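Local atomic coordinates of syndapin (Drosophila melanogaster, PDB entry 3I2W), a protein that probably takes part in endocytosis and the internalization of plasma membrane proteins, binding phospholipids through the dimeric F-BAR domain described here. Residues B[48-57]-B[67-75]; B[86-97]-B[232-240]. All coordinates share one frame; numbering follows the deposited sequence.

Contact 1 of 2, residues B[48-57]-B[67-75]; sequences WSKKWGELIE and AAWKGVLTE. With NA (sodium ion), chain G.
L73 reaches across to helix 48-57 and lodges as a knob in a hole formed by W48, S49, G53 and I56. Its CB lies 3.6 Å from S49 OG, a hydroxyl whose hydrogen-bonding partner is E77. At CG, set beside the backbone N (chi1 -46°), the chain forks. One branch, CD2, packs on W52 CB at 3.8 Å and sits over one face of the W48 indole; the other, CD1, lies 4.3 Å from I56 CD1. The segments run antiparallel (164°, axes 9.4 Å apart at closest approach) on helices 11-58 and 63-105 of the F-BAR domain, and the short connection between those two helices makes them a helical hairpin. Beyond the knob, V72 CG1 approaches W48 CH2 at the edge of the ring, 3.4 Å away, while W52 CD1 leans on a face of that indole. Nearer the turn, I56 CD1 meets W69 CE3 obliquely at 3.5 Å. E57 and K70 bring opposite charges near each other, but OE1 of E57 and NZ of K70 stay 4.2 Å apart, beyond a salt bridge. The carbonyl oxygens of I56 and E57 bind the sodium ion together with a water, G59, E61 and E66, while W52 NE1 bonds to E33 of the second subunit.

Contact 2 of 2, residues B[86-97]-B[232-240]; sequences IKDNLCNDVNSQ and ILFNVHSCL
Q97 and N235 form the polar link of this pair: Q97 NE2 donates to N235 OD1 at 3.0 Å, with the N-H pointing straight at its acceptor (180°). The oxygen lies in the amide plane of Q97, the donor is somewhat tilted from the carbonyl plane of N235, and the two amides are nearly coplanar. The same NE2 also bonds to D93 O, one turn back, at 3.2 Å from above that carbonyl's plane, so two acceptors fix the rotation of the Q97 amide. A leucine in its place would probably leave N235 OD1 without this donor and free the N235 amide to turn. Segments 86-97 and 232-240 run antiparallel (157°) on helices 63-105 and 169-240, neighbours in the elongated helical bundle of the F-BAR domain; helix 11-58 packs beside them, its I31 against L90. A wider pi-type turn interrupts the regular spacing at 90-95. Apolar packing centres on V94, a knob among I232, N235, V236 and C239. With CG1 anti to the backbone N (chi1 -175°), that methyl meets I232 CG2 at 3.8 Å, and CG2 faces C239 SG at 3.7 Å. L90 CD2 touches both C239 CB and L240 CD1, each at 3.6 Å, and I86 CG2 comes within 4.1 Å of L240 CD1. The sulfur of C239 is also approached by N89 CB at 3.7 Å. H237, whose CB points away from 86-97, bonds through NE2 to the carbonyl oxygen of Y252 of the second subunit.

Helix 63-105 carries one half of each contact, and the two follow one another along the chain: contact 1 closes before contact 2 opens. Their centres lie 31 Å apart and their nearest atoms about 13 Å, so the pairings are separate. Contact 1 joins this helix to helix 11-58, its immediate neighbour in sequence; contact 2 joins it to helix 169-240, across 134 intervening residues. The centre of contact 1 lies about 45 Å from the centre of the chain, that of contact 2 about 18 Å. One helix thus ties a local hairpin to a distant part of the chain within the F-BAR domain, and both contacts also touch the second subunit of the homodimer.

Contact 1 of 2, residues B[48-57]-B[67-75]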
loop_
_atom_site.group_PDB
_atom_site.type_symbol
_atom_site.label_atom_id
_atom_site.label_comp_id
_atom_site.label_asym_id
_atom_site.label_seq_id
_atom_site.Cartn_x
_atom_site.Cartn_y
_atom_site.Cartn_z
ATOM N N TRP B 48 2.421 -13.783 6.633
ATOM C CA TRP B 48 3.337 -13.616 7.699
ATOM C C TRP B 48 2.772 -14.263 8.918
ATOM O O TRP B 48 3.433 -15.029 9.611
ATOM C CB TRP B 48 3.486 -12.126 7.951
ATOM C CG TRP B 48 4.345 -11.744 9.083
ATOM C CD1 TRP B 48 5.679 -11.772 9.117
ATOM C CD2 TRP B 48 3.921 -11.196 10.326
ATOM N NE1 TRP B 48 6.143 -11.286 10.330
ATOM C CE2 TRP B 48 5.062 -10.912 11.074
ATOM C CE3 TRP B 48 2.683 -10.886 10.862
ATOM C CZ2 TRP B 48 5.007 -10.366 12.330
ATOM C CZ3 TRP B 48 2.634 -10.326 12.114
ATOM C CH2 TRP B 48 3.785 -10.078 12.833
ATOM N N SER B 49 1.538 -13.922 9.203
ATOM C CA SER B 49 0.899 -14.445 10.319
ATOM C C SER B 49 0.750 -15.972 10.239
ATOM O O SER B 49 0.729 -16.632 11.244
ATOM C CB SER B 49 -0.433 -13.810 10.380
ATOM O OG SER B 49 -1.196 -14.568 11.270
ATOM N N LYS B 50 0.618 -16.537 9.051
ATOM C CA LYS B 50 0.478 -17.980 8.950
ATOM C C LYS B 50 1.842 -18.620 9.324
ATOM O O LYS B 50 1.934 -19.618 10.080
ATOM C CB LYS B 50 0.002 -18.370 7.554
ATOM C CG LYS B 50 -0.350 -19.851 7.349
ATOM C CD LYS B 50 -1.355 -20.051 6.146
ATOM C CE LYS B 50 -2.864 -19.746 6.567
ATOM N NZ LYS B 50 -3.645 -18.752 5.710
ATOM N N LYS B 51 2.889 -17.987 8.809
ATOM C CA LYS B 51 4.236 -18.444 8.976
ATOM C C LYS B 51 4.639 -18.424 10.454
ATOM O O LYS B 51 4.965 -19.429 11.000
ATOM C CB LYS B 51 5.130 -17.580 8.144
ATOM C CG LYS B 51 6.517 -17.711 8.511
ATOM C CD LYS B 51 7.415 -17.030 7.554
ATOM C CE LYS B 51 8.756 -16.854 8.159
ATOM N NZ LYS B 51 9.691 -16.176 7.248
ATOM N N TRP B 52 4.541 -17.288 11.128
ATOM C CA TRP B 52 4.958 -17.216 12.484
ATOM C C TRP B 52 4.026 -17.904 13.404
ATOM O O TRP B 52 4.394 -18.246 14.510
ATOM C CB TRP B 52 5.089 -15.772 12.875
ATOM C CG TRP B 52 6.295 -15.312 12.327
ATOM C CD1 TRP B 52 6.457 -14.682 11.160
ATOM C CD2 TRP B 52 7.581 -15.550 12.852
ATOM N NE1 TRP B 52 7.771 -14.458 10.932
ATOM C CE2 TRP B 52 8.492 -15.002 11.953
ATOM C CE3 TRP B 52 8.057 -16.201 13.999
ATOM C CZ2 TRP B 52 9.854 -15.047 12.156
ATOM C CZ3 TRP B 52 9.404 -16.245 14.204
ATOM C CH2 TRP B 52 10.301 -15.676 13.287
ATOM N N GLY B 53 2.801 -18.097 12.968
ATOM C CA GLY B 53 1.810 -18.729 13.832
ATOM C C GLY B 53 2.338 -20.100 14.118
ATOM O O GLY B 53 2.429 -20.529 15.266
ATOM N N GLU B 54 2.755 -20.746 13.054
ATOM C CA GLU B 54 3.364 -22.032 13.147
ATOM C C GLU B 54 4.782 -22.077 13.789
ATOM O O GLU B 54 5.025 -22.973 14.597
ATOM C CB GLU B 54 3.392 -22.645 11.778
ATOM C CG GLU B 54 3.963 -23.977 11.749
ATOM C CD GLU B 54 4.063 -24.397 10.333
ATOM O OE1 GLU B 54 3.367 -23.734 9.486
ATOM O OE2 GLU B 54 4.840 -25.367 10.070
ATOM N N LEU B 55 5.689 -21.150 13.455
ATOM C CA LEU B 55 6.985 -21.129 14.120
ATOM C C LEU B 55 6.881 -20.958 15.639
ATOM O O LEU B 55 7.610 -21.597 16.364
ATOM C CB LEU B 55 7.916 -20.061 13.559
ATOM C CG LEU B 55 8.387 -20.219 12.112
ATOM C CD1 LEU B 55 9.275 -19.022 11.784
ATOM C CD2 LEU B 55 9.080 -21.556 11.847
ATOM N N ILE B 56 5.962 -20.128 16.118
ATOM C CA ILE B 56 5.729 -20.021 17.542
ATOM C C ILE B 56 5.216 -21.313 18.192
ATOM O O ILE B 56 5.641 -21.727 19.301
ATOM C CB ILE B 56 4.764 -18.945 17.827
ATOM C CG1 ILE B 56 5.364 -17.612 17.335
ATOM C CG2 ILE B 56 4.489 -18.948 19.322
ATOM C CD1 ILE B 56 4.513 -16.390 17.512
ATOM N N GLU B 57 4.314 -21.955 17.465
ATOM C CA GLU B 57 3.640 -23.134 17.924
ATOM C C GLU B 57 4.673 -24.188 18.187
ATOM O O GLU B 57 4.800 -24.700 19.301
ATOM C CB GLU B 57 2.724 -23.590 16.821
ATOM C CG GLU B 57 1.855 -24.774 17.200
ATOM C CD GLU B 57 1.005 -24.474 18.414
ATOM O OE1 GLU B 57 0.503 -23.313 18.519
ATOM O OE2 GLU B 57 0.858 -25.400 19.260
ATOM N N ALA B 67 0.847 -17.085 24.376
ATOM C CA ALA B 67 -0.415 -16.475 23.978
ATOM C C ALA B 67 -0.226 -15.008 23.714
ATOM O O ALA B 67 -0.753 -14.539 22.753
ATOM C CB ALA B 67 -1.490 -16.715 25.007
ATOM N N ALA B 68 0.529 -14.280 24.537
ATOM C CA ALA B 68 0.884 -12.898 24.187
ATOM C C ALA B 68 1.559 -12.717 22.830
ATOM O O ALA B 68 1.158 -11.808 22.104
ATOM C CB ALA B 68 1.687 -12.223 25.256
ATOM N N TRP B 69 2.554 -13.560 22.490
ATOM C CA TRP B 69 3.232 -13.442 21.210
ATOM C C TRP B 69 2.151 -13.565 20.172
ATOM O O TRP B 69 2.172 -12.852 19.181
ATOM C CB TRP B 69 4.190 -14.588 20.894
ATOM C CG TRP B 69 5.587 -14.640 21.436
ATOM C CD1 TRP B 69 5.972 -14.710 22.756
ATOM C CD2 TRP B 69 6.784 -14.758 20.674
ATOM N NE1 TRP B 69 7.348 -14.801 22.852
ATOM C CE2 TRP B 69 7.864 -14.855 21.585
ATOM C CE3 TRP B 69 7.060 -14.786 19.306
ATOM C CZ2 TRP B 69 9.181 -14.983 21.160
ATOM C CZ3 TRP B 69 8.358 -14.897 18.894
ATOM C CH2 TRP B 69 9.403 -15.005 19.804
ATOM N N LYS B 70 1.203 -14.476 20.376
ATOM C CA LYS B 70 0.179 -14.739 19.350
ATOM C C LYS B 70 -0.743 -13.544 19.117
ATOM O O LYS B 70 -1.190 -13.300 18.000
ATOM C CB LYS B 70 -0.680 -15.919 19.700
ATOM C CG LYS B 70 0.040 -17.168 19.889
ATOM C CD LYS B 70 0.148 -17.929 18.641
ATOM C CE LYS B 70 -0.002 -19.426 18.935
ATOM N NZ LYS B 70 -1.241 -19.722 19.730
ATOM N N GLY B 71 -1.036 -12.809 20.168
ATOM C CA GLY B 71 -1.675 -11.518 20.001
ATOM C C GLY B 71 -1.257 -10.700 18.783
ATOM O O GLY B 71 -2.094 -10.073 18.137
ATOM N N VAL B 72 0.023 -10.703 18.465
ATOM C CA VAL B 72 0.492 -9.888 17.381
ATOM C C VAL B 72 -0.076 -10.442 16.074
ATOM O O VAL B 72 -0.432 -9.700 15.213
ATOM C CB VAL B 72 2.034 -9.862 17.383
ATOM C CG1 VAL B 72 2.571 -9.767 16.036
ATOM C CG2 VAL B 72 2.493 -8.698 18.086
ATOM N N LEU B 73 -0.158 -11.759 15.946
ATOM C CA LEU B 73 -0.637 -12.410 14.728
ATOM C C LEU B 73 -2.137 -12.172 14.545
ATOM O O LEU B 73 -2.628 -12.000 13.436
ATOM C CB LEU B 73 -0.327 -13.917 14.754
ATOM C CG LEU B 73 1.078 -14.432 15.185
ATOM C CD1 LEU B 73 1.141 -15.897 14.967
ATOM C CD2 LEU B 73 2.291 -13.833 14.474
ATOM N N THR B 74 -2.870 -12.180 15.639
ATOM C CA THR B 74 -4.258 -11.803 15.602
ATOM C C THR B 74 -4.428 -10.341 15.133
ATOM O O THR B 74 -5.250 -10.100 14.295
ATOM C CB THR B 74 -4.893 -12.094 16.960
ATOM O OG1 THR B 74 -5.273 -13.466 16.961
ATOM C CG2 THR B 74 -6.113 -11.260 17.219
ATOM N N GLU B 75 -3.627 -9.405 15.669
ATOM C CA GLU B 75 -3.580 -7.996 15.236
ATOM C C GLU B 75 -3.482 -7.853 13.726
ATOM O O GLU B 75 -4.279 -7.170 13.094
ATOM C CB GLU B 75 -2.368 -7.297 15.791
ATOM C CG GLU B 75 -2.400 -5.852 15.523
ATOM C CD GLU B 75 -1.445 -5.324 14.418
ATOM O OE1 GLU B 75 -0.593 -6.061 13.847
ATOM O OE2 GLU B 75 -1.568 -4.084 14.166
HETATM NA NA NA G . 5.307 -23.206 21.622
HETATM O O HOH W 1 5.397 -25.737 21.943
#

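Contact 2 of 2, residues B[86-97]-B[232-240]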
loop_
_atom_site.group_PDB
_atom_site.type_symbol
_atom_site.label_atom_id
_atom_site.label_comp_id
_atom_site.label_asym_id
_atom_site.label_seq_id
_atom_site.Cartn_x
_atom_site.Cartn_y
_atom_site.Cartn_z
ATOM N N ILE B 86 -11.249 -2.358 2.291
ATOM C CA ILE B 86 -11.002 -1.185 1.501
ATOM C C ILE B 86 -10.832 -1.626 0.050
ATOM O O ILE B 86 -11.394 -1.053 -0.868
ATOM C CB ILE B 86 -9.764 -0.462 1.950
ATOM C CG1 ILE B 86 -9.905 -0.043 3.394
ATOM C CG2 ILE B 86 -9.556 0.778 1.141
ATOM C CD1 ILE B 86 -8.708 0.680 3.870
ATOM N N LYS B 87 -10.088 -2.680 -0.175
ATOM C CA LYS B 87 -10.020 -3.235 -1.525
ATOM C C LYS B 87 -11.418 -3.503 -2.095
ATOM O O LYS B 87 -11.696 -3.269 -3.269
ATOM C CB LYS B 87 -9.204 -4.513 -1.486
ATOM C CG LYS B 87 -9.086 -5.138 -2.809
ATOM C CD LYS B 87 -9.835 -6.433 -2.863
ATOM C CE LYS B 87 -10.111 -6.784 -4.304
ATOM N NZ LYS B 87 -10.701 -8.153 -4.298
ATOM N N ASP B 88 -12.306 -4.002 -1.251
ATOM C CA ASP B 88 -13.575 -4.438 -1.731
ATOM C C ASP B 88 -14.468 -3.245 -1.885
ATOM O O ASP B 88 -15.184 -3.113 -2.909
ATOM C CB ASP B 88 -14.182 -5.503 -0.823
ATOM C CG ASP B 88 -13.691 -6.946 -1.164
ATOM O OD1 ASP B 88 -12.952 -7.211 -2.153
ATOM O OD2 ASP B 88 -14.043 -7.858 -0.395
ATOM N N ASN B 89 -14.431 -2.353 -0.902
ATOM C CA ASN B 89 -15.131 -1.090 -1.131
ATOM C C ASN B 89 -14.734 -0.308 -2.361
ATOM O O ASN B 89 -15.612 0.216 -3.013
ATOM C CB ASN B 89 -15.101 -0.168 0.074
ATOM C CG ASN B 89 -15.949 -0.681 1.176
ATOM O OD1 ASN B 89 -16.812 -1.546 0.964
ATOM N ND2 ASN B 89 -15.686 -0.220 2.370
ATOM N N LEU B 90 -13.431 -0.215 -2.674
ATOM C CA LEU B 90 -12.985 0.560 -3.816
ATOM C C LEU B 90 -13.520 -0.131 -5.033
ATOM O O LEU B 90 -14.042 0.507 -5.916
ATOM C CB LEU B 90 -11.479 0.647 -3.909
ATOM C CG LEU B 90 -10.720 1.404 -2.834
ATOM C CD1 LEU B 90 -9.266 1.215 -3.074
ATOM C CD2 LEU B 90 -11.026 2.861 -2.755
ATOM N N CYS B 91 -13.440 -1.444 -5.092
ATOM C CA CYS B 91 -13.937 -2.082 -6.287
ATOM C C CYS B 91 -15.398 -2.228 -6.460
ATOM O O CYS B 91 -15.811 -2.363 -7.578
ATOM C CB CYS B 91 -13.304 -3.427 -6.556
ATOM S SG CYS B 91 -11.593 -3.189 -6.640
ATOM N N ASN B 92 -16.210 -2.270 -5.432
ATOM C CA ASN B 92 -17.610 -2.542 -5.734
ATOM C C ASN B 92 -18.495 -1.435 -5.314
ATOM O O ASN B 92 -19.591 -1.397 -5.782
ATOM C CB ASN B 92 -18.162 -3.825 -5.111
ATOM C CG ASN B 92 -17.155 -4.977 -5.080
ATOM O OD1 ASN B 92 -16.519 -5.265 -6.070
ATOM N ND2 ASN B 92 -17.028 -5.636 -3.926
ATOM N N ASP B 93 -18.083 -0.573 -4.391
ATOM C CA ASP B 93 -18.804 0.683 -4.221
ATOM C C ASP B 93 -18.338 1.672 -5.327
ATOM O O ASP B 93 -19.160 2.244 -6.052
ATOM C CB ASP B 93 -18.656 1.303 -2.814
ATOM C CG ASP B 93 -19.366 0.474 -1.664
ATOM O OD1 ASP B 93 -20.249 -0.401 -1.932
ATOM O OD2 ASP B 93 -19.031 0.738 -0.458
ATOM N N VAL B 94 -17.037 1.867 -5.482
ATOM C CA VAL B 94 -16.605 2.994 -6.254
ATOM C C VAL B 94 -16.387 2.647 -7.718
ATOM O O VAL B 94 -17.006 3.231 -8.591
ATOM C CB VAL B 94 -15.385 3.635 -5.627
ATOM C CG1 VAL B 94 -15.018 4.895 -6.369
ATOM C CG2 VAL B 94 -15.685 3.973 -4.184
ATOM N N ASN B 95 -15.537 1.682 -8.020
ATOM C CA ASN B 95 -15.273 1.485 -9.411
ATOM C C ASN B 95 -16.530 1.173 -10.241
ATOM O O ASN B 95 -16.674 1.711 -11.279
ATOM C CB ASN B 95 -14.085 0.554 -9.668
ATOM C CG ASN B 95 -12.817 1.317 -9.981
ATOM O OD1 ASN B 95 -12.816 2.541 -10.026
ATOM N ND2 ASN B 95 -11.714 0.611 -10.134
ATOM N N SER B 96 -17.429 0.332 -9.762
ATOM C CA SER B 96 -18.668 -0.038 -10.466
ATOM C C SER B 96 -19.527 1.179 -10.779
ATOM O O SER B 96 -20.204 1.231 -11.826
ATOM C CB SER B 96 -19.514 -0.903 -9.557
ATOM O OG SER B 96 -19.749 -0.126 -8.377
ATOM N N GLN B 97 -19.533 2.147 -9.870
ATOM C CA GLN B 97 -20.305 3.332 -10.119
ATOM C C GLN B 97 -19.772 3.988 -11.368
ATOM O O GLN B 97 -20.512 4.316 -12.229
ATOM C CB GLN B 97 -20.136 4.296 -8.997
ATOM C CG GLN B 97 -21.140 4.216 -7.929
ATOM C CD GLN B 97 -20.972 5.398 -6.980
ATOM O OE1 GLN B 97 -21.716 6.364 -7.097
ATOM N NE2 GLN B 97 -19.965 5.366 -6.100
ATOM N N ILE B 232 -17.259 10.998 -6.563
ATOM C CA ILE B 232 -16.546 9.740 -6.531
ATOM C C ILE B 232 -15.264 9.977 -5.737
ATOM O O ILE B 232 -14.963 9.247 -4.816
ATOM C CB ILE B 232 -16.207 9.328 -7.954
ATOM C CG1 ILE B 232 -17.433 8.835 -8.691
ATOM C CG2 ILE B 232 -15.108 8.334 -8.009
ATOM C CD1 ILE B 232 -18.042 7.655 -8.104
ATOM N N LEU B 233 -14.530 11.030 -6.050
ATOM C CA LEU B 233 -13.458 11.391 -5.169
ATOM C C LEU B 233 -13.827 11.374 -3.669
ATOM O O LEU B 233 -13.096 10.774 -2.899
ATOM C CB LEU B 233 -12.780 12.687 -5.593
ATOM C CG LEU B 233 -11.973 12.597 -6.884
ATOM C CD1 LEU B 233 -11.178 13.830 -7.102
ATOM C CD2 LEU B 233 -11.054 11.434 -6.854
ATOM N N PHE B 234 -14.921 11.980 -3.235
ATOM C CA PHE B 234 -15.356 11.829 -1.843
ATOM C C PHE B 234 -15.652 10.387 -1.503
ATOM O O PHE B 234 -15.353 9.915 -0.396
ATOM C CB PHE B 234 -16.639 12.591 -1.561
ATOM C CG PHE B 234 -16.468 14.101 -1.394
ATOM C CD1 PHE B 234 -15.638 14.638 -0.430
ATOM C CD2 PHE B 234 -17.200 14.973 -2.161
ATOM C CE1 PHE B 234 -15.506 16.012 -0.264
ATOM C CE2 PHE B 234 -17.075 16.359 -1.983
ATOM C CZ PHE B 234 -16.224 16.866 -1.038
ATOM N N ASN B 235 -16.256 9.660 -2.421
ATOM C CA ASN B 235 -16.570 8.290 -2.137
ATOM C C ASN B 235 -15.274 7.538 -1.904
ATOM O O ASN B 235 -15.209 6.727 -1.019
ATOM C CB ASN B 235 -17.309 7.679 -3.302
ATOM C CG ASN B 235 -18.755 8.143 -3.399
ATOM O OD1 ASN B 235 -19.468 7.752 -4.297
ATOM N ND2 ASN B 235 -19.182 8.961 -2.497
ATOM N N VAL B 236 -14.242 7.819 -2.690
ATOM C CA VAL B 236 -12.945 7.215 -2.522
ATOM C C VAL B 236 -12.480 7.525 -1.116
ATOM O O VAL B 236 -12.177 6.597 -0.313
ATOM C CB VAL B 236 -11.910 7.789 -3.475
ATOM C CG1 VAL B 236 -10.587 7.186 -3.177
ATOM C CG2 VAL B 236 -12.232 7.441 -4.880
ATOM N N HIS B 237 -12.436 8.816 -0.817
ATOM C CA HIS B 237 -12.087 9.283 0.487
ATOM C C HIS B 237 -12.764 8.444 1.556
ATOM O O HIS B 237 -12.100 7.813 2.304
ATOM C CB HIS B 237 -12.488 10.724 0.586
ATOM C CG HIS B 237 -12.098 11.378 1.870
ATOM N ND1 HIS B 237 -12.874 11.304 3.005
ATOM C CD2 HIS B 237 -11.047 12.173 2.179
ATOM C CE1 HIS B 237 -12.289 11.979 3.972
ATOM N NE2 HIS B 237 -11.179 12.523 3.498
ATOM N N SER B 238 -14.084 8.389 1.624
ATOM C CA SER B 238 -14.747 7.412 2.545
ATOM C C SER B 238 -14.140 6.054 2.671
ATOM O O SER B 238 -14.050 5.508 3.745
ATOM C CB SER B 238 -16.181 7.185 2.141
ATOM O OG SER B 238 -16.691 8.479 2.268
ATOM N N CYS B 239 -13.794 5.464 1.543
ATOM C CA CYS B 239 -13.248 4.130 1.576
ATOM C C CYS B 239 -11.928 4.076 2.301
ATOM O O CYS B 239 -11.618 3.089 2.889
ATOM C CB CYS B 239 -13.002 3.633 0.178
ATOM S SG CYS B 239 -14.444 3.425 -0.701
ATOM N N LEU B 240 -11.148 5.130 2.219
ATOM C CA LEU B 240 -9.804 5.098 2.711
ATOM C C LEU B 240 -9.669 5.673 4.109
ATOM O O LEU B 240 -8.658 5.504 4.738
ATOM C CB LEU B 240 -8.876 5.880 1.781
ATOM C CG LEU B 240 -8.273 5.242 0.545
ATOM C CD1 LEU B 240 -9.345 4.629 -0.104
ATOM C CD2 LEU B 240 -7.801 6.343 -0.358
#